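Local coordinates for protein 4-hydroxybutyrate CoA-transferase (Porphyromonas gingivalis, PDB 3EH7) that probably transfers coenzyme A between carboxylic acids such as acetate and 4-hydroxybutyrate, at residues Ile25-Val39 and Val57-Gly68. Numbering follows the deposited sequence.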
ATOM      1  N   ILE A  25     -33.754  -5.986 -16.096  1.00 27.81           N
ATOM      2  CA  ILE A  25     -33.016  -6.212 -14.869  1.00 28.68           C
ATOM      3  C   ILE A  25     -33.900  -7.042 -13.958  1.00 29.59           C
ATOM      4  O   ILE A  25     -35.104  -6.833 -13.929  1.00 29.50           O
ATOM      5  CB  ILE A  25     -32.691  -4.913 -14.139  1.00 28.65           C
ATOM      6  CG1 ILE A  25     -31.910  -3.949 -15.044  1.00 27.82           C
ATOM      7  CG2 ILE A  25     -31.895  -5.227 -12.857  1.00 29.58           C
ATOM      8  CD1 ILE A  25     -31.671  -2.589 -14.411  1.00 25.94           C
ATOM      9  N   LYS A  26     -33.300  -7.961 -13.199  1.00 30.47           N
ATOM     10  CA  LYS A  26     -34.064  -8.893 -12.363  1.00 30.47           C
ATOM     11  C   LYS A  26     -33.722  -8.662 -10.909  1.00 31.05           C
ATOM     12  O   LYS A  26     -32.612  -8.190 -10.580  1.00 30.78           O
ATOM     13  CB  LYS A  26     -33.803 -10.350 -12.785  1.00 30.50           C
ATOM     14  CG  LYS A  26     -34.231 -10.633 -14.236  1.00 31.35           C
ATOM     15  CD  LYS A  26     -34.002 -12.071 -14.737  1.00 32.62           C
ATOM     16  CE  LYS A  26     -32.519 -12.512 -14.734  1.00 33.30           C
ATOM     17  NZ  LYS A  26     -31.589 -11.871 -15.733  1.00 32.24           N
ATOM     18  N   ASN A  27     -34.683  -8.954 -10.031  1.00 31.38           N
ATOM     19  CA  ASN A  27     -34.483  -8.740  -8.597  1.00 31.92           C
ATOM     20  C   ASN A  27     -33.251  -9.471  -8.099  1.00 31.47           C
ATOM     21  O   ASN A  27     -32.931 -10.553  -8.569  1.00 31.96           O
ATOM     22  CB  ASN A  27     -35.710  -9.148  -7.768  1.00 32.75           C
ATOM     23  CG  ASN A  27     -36.433  -7.940  -7.167  1.00 35.50           C
ATOM     24  OD1 ASN A  27     -35.863  -7.179  -6.345  1.00 39.33           O
ATOM     25  ND2 ASN A  27     -37.678  -7.744  -7.583  1.00 37.90           N
ATOM     26  N   GLY A  28     -32.548  -8.849  -7.164  1.00 30.89           N
ATOM     27  CA  GLY A  28     -31.336  -9.428  -6.612  1.00 30.56           C
ATOM     28  C   GLY A  28     -30.075  -9.250  -7.446  1.00 30.05           C
ATOM     29  O   GLY A  28     -29.030  -9.743  -7.050  1.00 29.77           O
ATOM     30  N   GLU A  29     -30.166  -8.583  -8.603  1.00 29.95           N
ATOM     31  CA  GLU A  29     -29.005  -8.400  -9.484  1.00 29.13           C
ATOM     32  C   GLU A  29     -28.191  -7.182  -9.050  1.00 29.11           C
ATOM     33  O   GLU A  29     -28.698  -6.299  -8.352  1.00 30.00           O
ATOM     34  CB  GLU A  29     -29.437  -8.293 -10.953  1.00 29.64           C
ATOM     35  CG  GLU A  29     -29.793  -9.669 -11.588  1.00 28.61           C
ATOM     36  CD  GLU A  29     -30.147  -9.575 -13.054  1.00 31.15           C
ATOM     37  OE1 GLU A  29     -30.443  -8.447 -13.530  1.00 33.19           O
ATOM     38  OE2 GLU A  29     -30.142 -10.627 -13.748  1.00 31.38           O
ATOM     39  N   ARG A  30     -26.913  -7.170  -9.389  1.00 28.43           N
ATOM     40  CA  ARG A  30     -26.085  -5.989  -9.180  1.00 28.07           C
ATOM     41  C   ARG A  30     -25.940  -5.239 -10.504  1.00 27.17           C
ATOM     42  O   ARG A  30     -25.576  -5.822 -11.525  1.00 26.48           O
ATOM     43  CB  ARG A  30     -24.714  -6.341  -8.628  1.00 28.41           C
ATOM     44  CG  ARG A  30     -23.962  -5.113  -8.179  1.00 30.59           C
ATOM     45  CD  ARG A  30     -22.520  -5.372  -7.808  1.00 34.45           C
ATOM     46  NE  ARG A  30     -22.344  -5.720  -6.401  1.00 35.67           N
ATOM     47  CZ  ARG A  30     -22.322  -6.962  -5.935  1.00 38.14           C
ATOM     48  NH1 ARG A  30     -22.500  -7.999  -6.755  1.00 40.43           N
ATOM     49  NH2 ARG A  30     -22.152  -7.176  -4.641  1.00 37.49           N
ATOM     50  N   VAL A  31     -26.230  -3.944 -10.471  1.00 26.25           N
ATOM     51  CA  VAL A  31     -26.247  -3.108 -11.667  1.00 25.62           C
ATOM     52  C   VAL A  31     -25.167  -2.072 -11.495  1.00 25.28           C
ATOM     53  O   VAL A  31     -25.172  -1.368 -10.496  1.00 26.18           O
ATOM     54  CB  VAL A  31     -27.598  -2.381 -11.802  1.00 25.95           C
ATOM     55  CG1 VAL A  31     -27.639  -1.549 -13.070  1.00 24.84           C
ATOM     56  CG2 VAL A  31     -28.736  -3.371 -11.758  1.00 25.38           C
ATOM     57  N   ALA A  32     -24.226  -2.012 -12.441  1.00 24.47           N
ATOM     58  CA  ALA A  32     -23.172  -1.004 -12.437  1.00 23.83           C
ATOM     59  C   ALA A  32     -23.589   0.115 -13.389  1.00 23.23           C
ATOM     60  O   ALA A  32     -24.190  -0.151 -14.429  1.00 23.54           O
ATOM     61  CB  ALA A  32     -21.863  -1.610 -12.877  1.00 23.56           C
ATOM     62  N   LEU A  33     -23.310   1.357 -13.015  1.00 22.35           N
ATOM     63  CA  LEU A  33     -23.663   2.524 -13.828  1.00 22.17           C
ATOM     64  C   LEU A  33     -22.410   3.230 -14.176  1.00 21.96           C
ATOM     65  O   LEU A  33     -21.493   3.220 -13.380  1.00 21.44           O
ATOM     66  CB  LEU A  33     -24.527   3.512 -13.042  1.00 22.18           C
ATOM     67  CG  LEU A  33     -25.890   3.056 -12.515  1.00 23.31           C
ATOM     68  CD1 LEU A  33     -26.548   4.217 -11.809  1.00 21.48           C
ATOM     69  CD2 LEU A  33     -26.755   2.554 -13.635  1.00 21.93           C
ATOM     70  N   SER A  34     -22.379   3.879 -15.337  1.00 21.89           N
ATOM     71  CA  SER A  34     -21.281   4.795 -15.643  1.00 21.88           C
ATOM     72  C   SER A  34     -21.041   5.756 -14.490  1.00 21.24           C
ATOM     73  O   SER A  34     -21.983   6.270 -13.882  1.00 21.79           O
ATOM     74  CB  SER A  34     -21.537   5.615 -16.919  1.00 21.96           C
ATOM     75  OG  SER A  34     -21.469   4.857 -18.095  1.00 22.06           O
ATOM     76  N   HIS A  35     -19.769   5.988 -14.204  1.00 21.20           N
ATOM     77  CA  HIS A  35     -19.329   6.770 -13.059  1.00 21.76           C
ATOM     78  C   HIS A  35     -19.563   8.270 -13.221  1.00 22.34           C
ATOM     79  O   HIS A  35     -19.479   8.806 -14.318  1.00 22.23           O
ATOM     80  CB  HIS A  35     -17.825   6.520 -12.821  1.00 21.91           C
ATOM     81  CG  HIS A  35     -17.278   7.189 -11.604  1.00 22.25           C
ATOM     82  ND1 HIS A  35     -17.916   7.133 -10.384  1.00 22.81           N
ATOM     83  CD2 HIS A  35     -16.127   7.876 -11.398  1.00 22.00           C
ATOM     84  CE1 HIS A  35     -17.199   7.790  -9.485  1.00 24.64           C
ATOM     85  NE2 HIS A  35     -16.116   8.265 -10.078  1.00 21.84           N
ATOM     86  N   ALA A  36     -19.846   8.930 -12.093  1.00 23.38           N
ATOM     87  CA  ALA A  36     -19.801  10.392 -11.956  1.00 22.97           C
ATOM     88  C   ALA A  36     -20.609  11.132 -13.029  1.00 22.93           C
ATOM     89  O   ALA A  36     -21.843  10.986 -13.085  1.00 23.65           O
ATOM     90  CB  ALA A  36     -18.312  10.906 -11.860  1.00 22.76           C
ATOM     91  N   ALA A  37     -19.948  11.943 -13.850  1.00 22.94           N
ATOM     92  CA  ALA A  37     -20.668  12.863 -14.755  1.00 22.98           C
ATOM     93  C   ALA A  37     -21.374  12.122 -15.882  1.00 22.77           C
ATOM     94  O   ALA A  37     -22.299  12.672 -16.501  1.00 22.87           O
ATOM     95  CB  ALA A  37     -19.730  13.933 -15.338  1.00 22.70           C
ATOM     96  N   GLY A  38     -20.961  10.881 -16.121  1.00 21.88           N
ATOM     97  CA  GLY A  38     -21.523  10.079 -17.186  1.00 23.03           C
ATOM     98  C   GLY A  38     -22.617   9.156 -16.738  1.00 22.27           C
ATOM     99  O   GLY A  38     -22.938   8.221 -17.420  1.00 22.37           O
ATOM    100  N   VAL A  39     -23.171   9.395 -15.565  1.00 22.68           N
ATOM    101  CA  VAL A  39     -24.277   8.572 -15.079  1.00 22.96           C
ATOM    102  C   VAL A  39     -25.373   8.607 -16.155  1.00 21.96           C
ATOM    103  O   VAL A  39     -25.702   9.669 -16.663  1.00 22.29           O
ATOM    104  CB  VAL A  39     -24.808   9.088 -13.707  1.00 22.99           C
ATOM    105  CG1 VAL A  39     -26.299   8.891 -13.595  1.00 24.39           C
ATOM    106  CG2 VAL A  39     -24.096   8.391 -12.538  1.00 23.90           C
ATOM    107  N   VAL A  57     -32.458  -5.324  -5.882  1.00 29.88           N
ATOM    108  CA  VAL A  57     -31.438  -4.797  -6.816  1.00 30.13           C
ATOM    109  C   VAL A  57     -30.388  -3.906  -6.139  1.00 30.62           C
ATOM    110  O   VAL A  57     -30.713  -2.969  -5.420  1.00 29.83           O
ATOM    111  CB  VAL A  57     -32.062  -3.995  -7.978  1.00 30.19           C
ATOM    112  CG1 VAL A  57     -31.000  -3.582  -8.963  1.00 28.86           C
ATOM    113  CG2 VAL A  57     -33.118  -4.815  -8.664  1.00 29.34           C
ATOM    114  N   GLU A  58     -29.121  -4.189  -6.422  1.00 31.33           N
ATOM    115  CA  GLU A  58     -27.999  -3.497  -5.808  1.00 31.81           C
ATOM    116  C   GLU A  58     -27.300  -2.624  -6.835  1.00 31.17           C
ATOM    117  O   GLU A  58     -26.850  -3.136  -7.853  1.00 31.84           O
ATOM    118  CB  GLU A  58     -27.035  -4.554  -5.298  1.00 32.55           C
ATOM    119  CG  GLU A  58     -25.859  -4.034  -4.521  1.00 35.61           C
ATOM    120  CD  GLU A  58     -25.158  -5.138  -3.728  1.00 38.84           C
ATOM    121  OE1 GLU A  58     -25.840  -6.049  -3.199  1.00 41.32           O
ATOM    122  OE2 GLU A  58     -23.923  -5.081  -3.627  1.00 41.44           O
ATOM    123  N   ILE A  59     -27.224  -1.317  -6.604  1.00 30.18           N
ATOM    124  CA  ILE A  59     -26.544  -0.443  -7.550  1.00 30.71           C
ATOM    125  C   ILE A  59     -25.107  -0.356  -7.120  1.00 30.52           C
ATOM    126  O   ILE A  59     -24.833   0.012  -5.986  1.00 30.97           O
ATOM    127  CB  ILE A  59     -27.138   0.970  -7.621  1.00 30.69           C
ATOM    128  CG1 ILE A  59     -28.602   0.941  -8.098  1.00 31.31           C
ATOM    129  CG2 ILE A  59     -26.344   1.820  -8.563  1.00 31.95           C
ATOM    130  CD1 ILE A  59     -28.821   0.375  -9.460  1.00 31.92           C
ATOM    131  N   TYR A  60     -24.185  -0.722  -8.004  1.00 30.09           N
ATOM    132  CA  TYR A  60     -22.767  -0.552  -7.702  1.00 29.53           C
ATOM    133  C   TYR A  60     -22.331   0.774  -8.272  1.00 29.42           C
ATOM    134  O   TYR A  60     -22.451   0.988  -9.470  1.00 29.91           O
ATOM    135  CB  TYR A  60     -21.911  -1.703  -8.265  1.00 29.88           C
ATOM    136  CG  TYR A  60     -20.450  -1.533  -7.932  1.00 28.02           C
ATOM    137  CD1 TYR A  60     -19.961  -1.872  -6.686  1.00 28.03           C
ATOM    138  CD2 TYR A  60     -19.580  -0.967  -8.840  1.00 26.98           C
ATOM    139  CE1 TYR A  60     -18.630  -1.676  -6.364  1.00 27.27           C
ATOM    140  CE2 TYR A  60     -18.265  -0.762  -8.529  1.00 27.29           C
ATOM    141  CZ  TYR A  60     -17.793  -1.130  -7.294  1.00 26.84           C
ATOM    142  OH  TYR A  60     -16.473  -0.926  -6.997  1.00 24.92           O
ATOM    143  N   HIS A  61     -21.817   1.655  -7.410  1.00 29.70           N
ATOM    144  CA  HIS A  61     -21.360   2.987  -7.800  1.00 29.31           C
ATOM    145  C   HIS A  61     -20.216   3.414  -6.874  1.00 30.42           C
ATOM    146  O   HIS A  61     -19.930   2.751  -5.879  1.00 28.97           O
ATOM    147  CB  HIS A  61     -22.502   3.989  -7.696  1.00 29.16           C
ATOM    148  CG  HIS A  61     -22.966   4.208  -6.290  1.00 29.34           C
ATOM    149  ND1 HIS A  61     -22.257   4.973  -5.389  1.00 27.93           N
ATOM    150  CD2 HIS A  61     -24.032   3.720  -5.615  1.00 27.31           C
ATOM    151  CE1 HIS A  61     -22.872   4.958  -4.222  1.00 28.96           C
ATOM    152  NE2 HIS A  61     -23.948   4.199  -4.331  1.00 29.95           N
HETATM  153  N   MSE A  62     -19.552   4.514  -7.208  1.00 31.25           N
HETATM  154  CA  MSE A  62     -18.486   5.025  -6.360  1.00 32.22           C
HETATM  155  C   MSE A  62     -18.695   6.488  -6.070  1.00 33.49           C
HETATM  156  O   MSE A  62     -17.756   7.255  -6.081  1.00 33.22           O
HETATM  157  CB  MSE A  62     -17.151   4.826  -7.031  1.00 31.85           C
HETATM  158  CG  MSE A  62     -16.843   3.403  -7.233  1.00 31.80           C
HETATM  159 SE   MSE A  62     -15.064   3.193  -7.973  0.80 32.66          SE
HETATM  160  CE  MSE A  62     -15.256   1.375  -8.306  1.00 26.42           C
ATOM    161  N   LEU A  63     -19.942   6.857  -5.826  1.00 35.40           N
ATOM    162  CA  LEU A  63     -20.304   8.238  -5.554  1.00 37.40           C
ATOM    163  C   LEU A  63     -20.515   8.432  -4.068  1.00 39.66           C
ATOM    164  O   LEU A  63     -20.857   7.482  -3.346  1.00 40.38           O
ATOM    165  CB  LEU A  63     -21.587   8.605  -6.274  1.00 36.85           C
ATOM    166  CG  LEU A  63     -21.561   8.332  -7.773  1.00 37.21           C
ATOM    167  CD1 LEU A  63     -22.964   8.328  -8.346  1.00 36.73           C
ATOM    168  CD2 LEU A  63     -20.640   9.374  -8.484  1.00 35.51           C
ATOM    169  N   CYS A  64     -20.302   9.665  -3.622  1.00 41.86           N
ATOM    170  CA  CYS A  64     -20.711  10.097  -2.297  1.00 43.64           C
ATOM    171  C   CYS A  64     -22.080  10.727  -2.390  1.00 45.66           C
ATOM    172  O   CYS A  64     -22.208  11.918  -2.666  1.00 46.27           O
ATOM    173  CB  CYS A  64     -19.741  11.113  -1.745  1.00 43.32           C
ATOM    174  SG  CYS A  64     -18.078  10.501  -1.719  1.00 43.49           S
ATOM    175  N   LEU A  65     -23.102   9.911  -2.163  1.00 47.75           N
ATOM    176  CA  LEU A  65     -24.473  10.377  -2.190  1.00 49.46           C
ATOM    177  C   LEU A  65     -24.694  11.199  -0.914  1.00 51.13           C
ATOM    178  O   LEU A  65     -24.369  10.739   0.190  1.00 51.85           O
ATOM    179  CB  LEU A  65     -25.434   9.183  -2.258  1.00 49.41           C
ATOM    180  CG  LEU A  65     -25.206   8.160  -3.378  1.00 49.43           C
ATOM    181  CD1 LEU A  65     -26.333   7.136  -3.368  1.00 49.59           C
ATOM    182  CD2 LEU A  65     -25.101   8.842  -4.731  1.00 47.63           C
ATOM    183  N   GLY A  66     -25.209  12.419  -1.062  1.00 52.80           N
ATOM    184  CA  GLY A  66     -25.365  13.335   0.085  1.00 53.83           C
ATOM    185  C   GLY A  66     -24.095  14.106   0.423  1.00 54.70           C
ATOM    186  O   GLY A  66     -23.986  14.690   1.507  1.00 55.19           O
ATOM    187  N   GLU A  67     -23.132  14.081  -0.499  1.00 55.52           N
ATOM    188  CA  GLU A  67     -21.967  14.961  -0.467  1.00 56.16           C
ATOM    189  C   GLU A  67     -21.751  15.519  -1.879  1.00 56.69           C
ATOM    190  O   GLU A  67     -22.066  14.845  -2.877  1.00 56.81           O
ATOM    191  CB  GLU A  67     -20.723  14.184  -0.044  1.00 56.24           C
ATOM    192  CG  GLU A  67     -20.818  13.469   1.286  1.00 56.98           C
ATOM    193  CD  GLU A  67     -20.436  14.351   2.460  1.00 58.58           C
ATOM    194  OE1 GLU A  67     -19.749  15.378   2.255  1.00 59.75           O
ATOM    195  OE2 GLU A  67     -20.816  14.010   3.601  1.00 59.26           O
ATOM    196  N   GLY A  68     -21.233  16.747  -1.970  1.00 57.04           N
ATOM    197  CA  GLY A  68     -20.847  17.353  -3.263  1.00 57.27           C
ATOM    198  C   GLY A  68     -21.859  17.250  -4.396  1.00 57.36           C
ATOM    199  O   GLY A  68     -23.051  17.032  -4.170  1.00 57.68           O
TER
HETATM  200  O   HOH W   1     -22.903  -3.182  -4.884  1.00 43.39           O
HETATM  201  O   HOH W   2     -19.824   5.453  -9.779  1.00 25.00           O
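Val31 sits at the middle of the apolar face, with CG2 against Val57 CG1 at 3.6 Å and CB under Ile59 CD1. Ile59 carries CG1 beside its backbone N (chi1 -62°) and bends again at chi2, which brings CD1 back over Val31; its other branch, CG2, meets Leu33 CD1 at 4.0 Å. Further along, past the strand ends, Leu63 CD2 packs on the backbone of Ala36, 3.7 Å from its CA.

Beneath these side chains the backbones pair as parallel strands, 30-33 beside 58-60. Glu58 N donates to Glu29 O, Val31 N to Glu58 O, and Tyr60 N to Val31 O at 2.8 Å, so Val31 bonds through both its N and its O to the residues flanking Ile59.

The opposite face bears Arg30, Ala32, Glu58 and Tyr60. Arg30 and Glu58 run side by side, each with CG anti to its backbone N, and form a salt bridge from NH2 to OE2 of 2.9 Å. The guanidinium and carboxylate planes are 76° apart. A water accepts from Arg30 NE and donates to the same OE2, while Arg30 NH1 is held by His119 O. Arg30 CD lies 3.7 Å from Tyr60 CB. At the far end a second water joins His35 ND1 to Met62 N, and His35 NE2 bonds Ser336 OG, so that both ring nitrogens have a partner.

Strand 58-60 is an edge strand of a six-stranded parallel sheet in the N-terminal domain, consistent with a Rossmann-like fold, and strand 30-33 separates it from strand 122-127. Helix 41-49, the helix of the beta-alpha-beta crossover between the pair, covers Leu33 and Ile59; helix 109-114 packs on Tyr60 and Met62 across the sheet, and Cys64 ties the outgoing loop to Cys329 by a disulfide.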